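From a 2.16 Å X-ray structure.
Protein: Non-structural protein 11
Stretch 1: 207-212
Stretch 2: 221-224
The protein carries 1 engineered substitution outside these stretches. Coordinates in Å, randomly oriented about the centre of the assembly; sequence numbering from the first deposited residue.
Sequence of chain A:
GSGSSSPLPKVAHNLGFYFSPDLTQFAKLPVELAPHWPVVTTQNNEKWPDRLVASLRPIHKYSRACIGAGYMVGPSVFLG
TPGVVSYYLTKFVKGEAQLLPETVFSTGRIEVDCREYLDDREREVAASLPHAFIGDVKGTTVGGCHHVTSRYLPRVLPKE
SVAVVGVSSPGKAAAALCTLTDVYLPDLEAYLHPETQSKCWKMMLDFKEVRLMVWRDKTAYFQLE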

# COMPACT_ATOMS: atom_id res chain seq x y z
N PHE A 207 -6.07 11.18 -14.26
CA PHE A 207 -5.86 10.17 -15.31
C PHE A 207 -4.46 9.53 -15.39
O PHE A 207 -4.11 8.95 -16.39
CB PHE A 207 -6.25 10.71 -16.70
CG PHE A 207 -7.67 11.21 -16.77
CD1 PHE A 207 -8.73 10.31 -16.83
CD2 PHE A 207 -7.95 12.57 -16.80
CE1 PHE A 207 -10.04 10.75 -16.91
CE2 PHE A 207 -9.26 13.03 -16.88
CZ PHE A 207 -10.31 12.11 -16.94
N LYS A 208 -3.67 9.62 -14.32
CA LYS A 208 -2.37 8.98 -14.26
C LYS A 208 -2.51 7.78 -13.34
O LYS A 208 -3.03 7.90 -12.24
CB LYS A 208 -1.33 9.97 -13.73
CG LYS A 208 0.00 9.40 -13.28
CD LYS A 208 1.01 9.31 -14.40
CE LYS A 208 1.71 10.64 -14.62
NZ LYS A 208 2.75 10.92 -13.58
N GLU A 209 -2.04 6.62 -13.80
CA GLU A 209 -2.03 5.40 -12.98
C GLU A 209 -1.11 5.58 -11.79
O GLU A 209 0.07 5.88 -11.96
CB GLU A 209 -1.58 4.19 -13.80
CG GLU A 209 -2.60 3.71 -14.82
CD GLU A 209 -3.77 2.94 -14.22
OE1 GLU A 209 -4.65 2.53 -15.01
OE2 GLU A 209 -3.83 2.74 -12.98
N VAL A 210 -1.66 5.43 -10.60
CA VAL A 210 -0.90 5.57 -9.36
C VAL A 210 -1.25 4.41 -8.46
O VAL A 210 -2.19 3.67 -8.73
CB VAL A 210 -1.21 6.90 -8.64
CG1 VAL A 210 -0.86 8.09 -9.52
CG2 VAL A 210 -2.68 6.99 -8.20
N ARG A 211 -0.49 4.29 -7.37
CA ARG A 211 -0.79 3.36 -6.31
C ARG A 211 -0.94 4.12 -4.99
O ARG A 211 -0.17 5.03 -4.72
CB ARG A 211 0.30 2.29 -6.20
CG ARG A 211 0.43 1.42 -7.44
CD ARG A 211 1.55 0.39 -7.33
NE ARG A 211 1.84 -0.23 -8.63
CZ ARG A 211 2.61 0.29 -9.59
NH1 ARG A 211 3.21 1.47 -9.45
NH2 ARG A 211 2.78 -0.40 -10.72
N LEU A 212 -1.94 3.76 -4.20
CA LEU A 212 -2.13 4.34 -2.88
C LEU A 212 -1.77 3.26 -1.90
O LEU A 212 -2.38 2.20 -1.87
CB LEU A 212 -3.59 4.78 -2.66
CG LEU A 212 -3.94 5.39 -1.30
CD1 LEU A 212 -3.16 6.67 -1.02
CD2 LEU A 212 -5.44 5.66 -1.23
N TYR A 221 -0.05 7.03 1.47
CA TYR A 221 0.61 7.90 0.52
C TYR A 221 0.50 7.33 -0.86
O TYR A 221 0.34 6.11 -1.04
CB TYR A 221 2.08 8.11 0.88
CG TYR A 221 2.96 6.87 0.97
CD1 TYR A 221 3.37 6.37 2.19
CD2 TYR A 221 3.40 6.21 -0.18
CE1 TYR A 221 4.20 5.26 2.28
CE2 TYR A 221 4.20 5.10 -0.11
CZ TYR A 221 4.61 4.62 1.12
OH TYR A 221 5.44 3.50 1.18
N PHE A 222 0.60 8.23 -1.84
CA PHE A 222 0.56 7.87 -3.24
C PHE A 222 1.95 7.61 -3.75
O PHE A 222 2.94 8.10 -3.21
CB PHE A 222 -0.08 8.97 -4.07
CG PHE A 222 -1.57 8.95 -4.05
CD1 PHE A 222 -2.27 8.01 -4.79
CD2 PHE A 222 -2.27 9.89 -3.32
CE1 PHE A 222 -3.65 8.00 -4.81
CE2 PHE A 222 -3.65 9.89 -3.32
CZ PHE A 222 -4.34 8.95 -4.07
N GLN A 223 2.00 6.86 -4.84
CA GLN A 223 3.25 6.48 -5.48
C GLN A 223 2.98 6.35 -6.98
O GLN A 223 1.89 5.94 -7.38
CB GLN A 223 3.73 5.18 -4.81
CG GLN A 223 5.08 4.66 -5.25
CD GLN A 223 5.04 3.68 -6.42
OE1 GLN A 223 6.08 3.28 -6.94
NE2 GLN A 223 3.86 3.27 -6.82
N LEU A 224 3.95 6.72 -7.81
CA LEU A 224 3.80 6.68 -9.27
C LEU A 224 4.46 5.42 -9.81
O LEU A 224 5.68 5.39 -9.92
CB LEU A 224 4.45 7.90 -9.93
CG LEU A 224 3.83 9.27 -9.70
CD1 LEU A 224 4.78 10.36 -10.16
CD2 LEU A 224 2.50 9.39 -10.44

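Neighbouring antiparallel strands are joined twice over, by backbone hydrogen bonds at some residue pairs and by side-chain packing on the faces between them. The pairing of residues 208-212 with residues 221-224 of non-structural protein 11 is a compact example, in which the contact buries 472 Å² counted over both sides.

Tyr-221 opens the second stretch and contributes mainly through its backbone. Its CA-to-CB bond points away from the first strand, leaving the carbonyl to meet Leu-212: Tyr-221 O lies 3.6 Å from Leu-212 CA in a CA-H...O contact and 3.5 Å from the methyl Leu-212 CD1. Such contacts are individually slight, but they are typical of strands brought close together.

Phe-222 faces Leu-212 in a non-hydrogen-bonded pair, with CA atoms 4.5 Å apart and both side chains on the same face of the sheet. The m rotamer of Phe-222 brings the end of its side chain nearer the first strand, where Leu-212 CD1 sits 3.8 Å from the centroid of the Phe-222 ring and only 3° off its normal. This is a CH-pi contact almost squarely over the ring face, and a branched leucine supplies the methyl for it. Val-210 adds a second apolar contact, its CG2 3.6 Å from Phe-222 CD1. All three side chains belong to buried residues, a setting that suits their hydrocarbon character. Phe-222 CA also makes a CA-H...O contact of 3.3 Å with Arg-211 O.

At Gln-223 the backbone takes over. Paired with Arg-211, it donates from Gln-223 N to Arg-211 O at 2.8 Å and accepts from Arg-211 N at Gln-223 O at 2.9 Å. The latter bond is nearly straight, at 172°, whereas the former is more bent, at 132°. Both side chains lie on the face opposite that of Leu-212 and Phe-222. The extended aliphatic part of Arg-211, with chi2 and chi3 both t, carries its guanidinium to the Gln-223 side chain, so that two long polar residues lie together on this face.

Leu-224 closes the second stretch. Although its CA-to-CB bond points away from the first stretch, the end of the side chain comes nearer, and CD2 reaches Val-210 CG1 at 3.7 Å. The same methyl, Leu-224 CD2, lies 3.5 Å from Lys-208 NZ, a proximity rather than a polar bond. Leucine thus extends the apolar packing to an exposed position at the end of the stretch, while the long, partly exposed lysine folds alongside it.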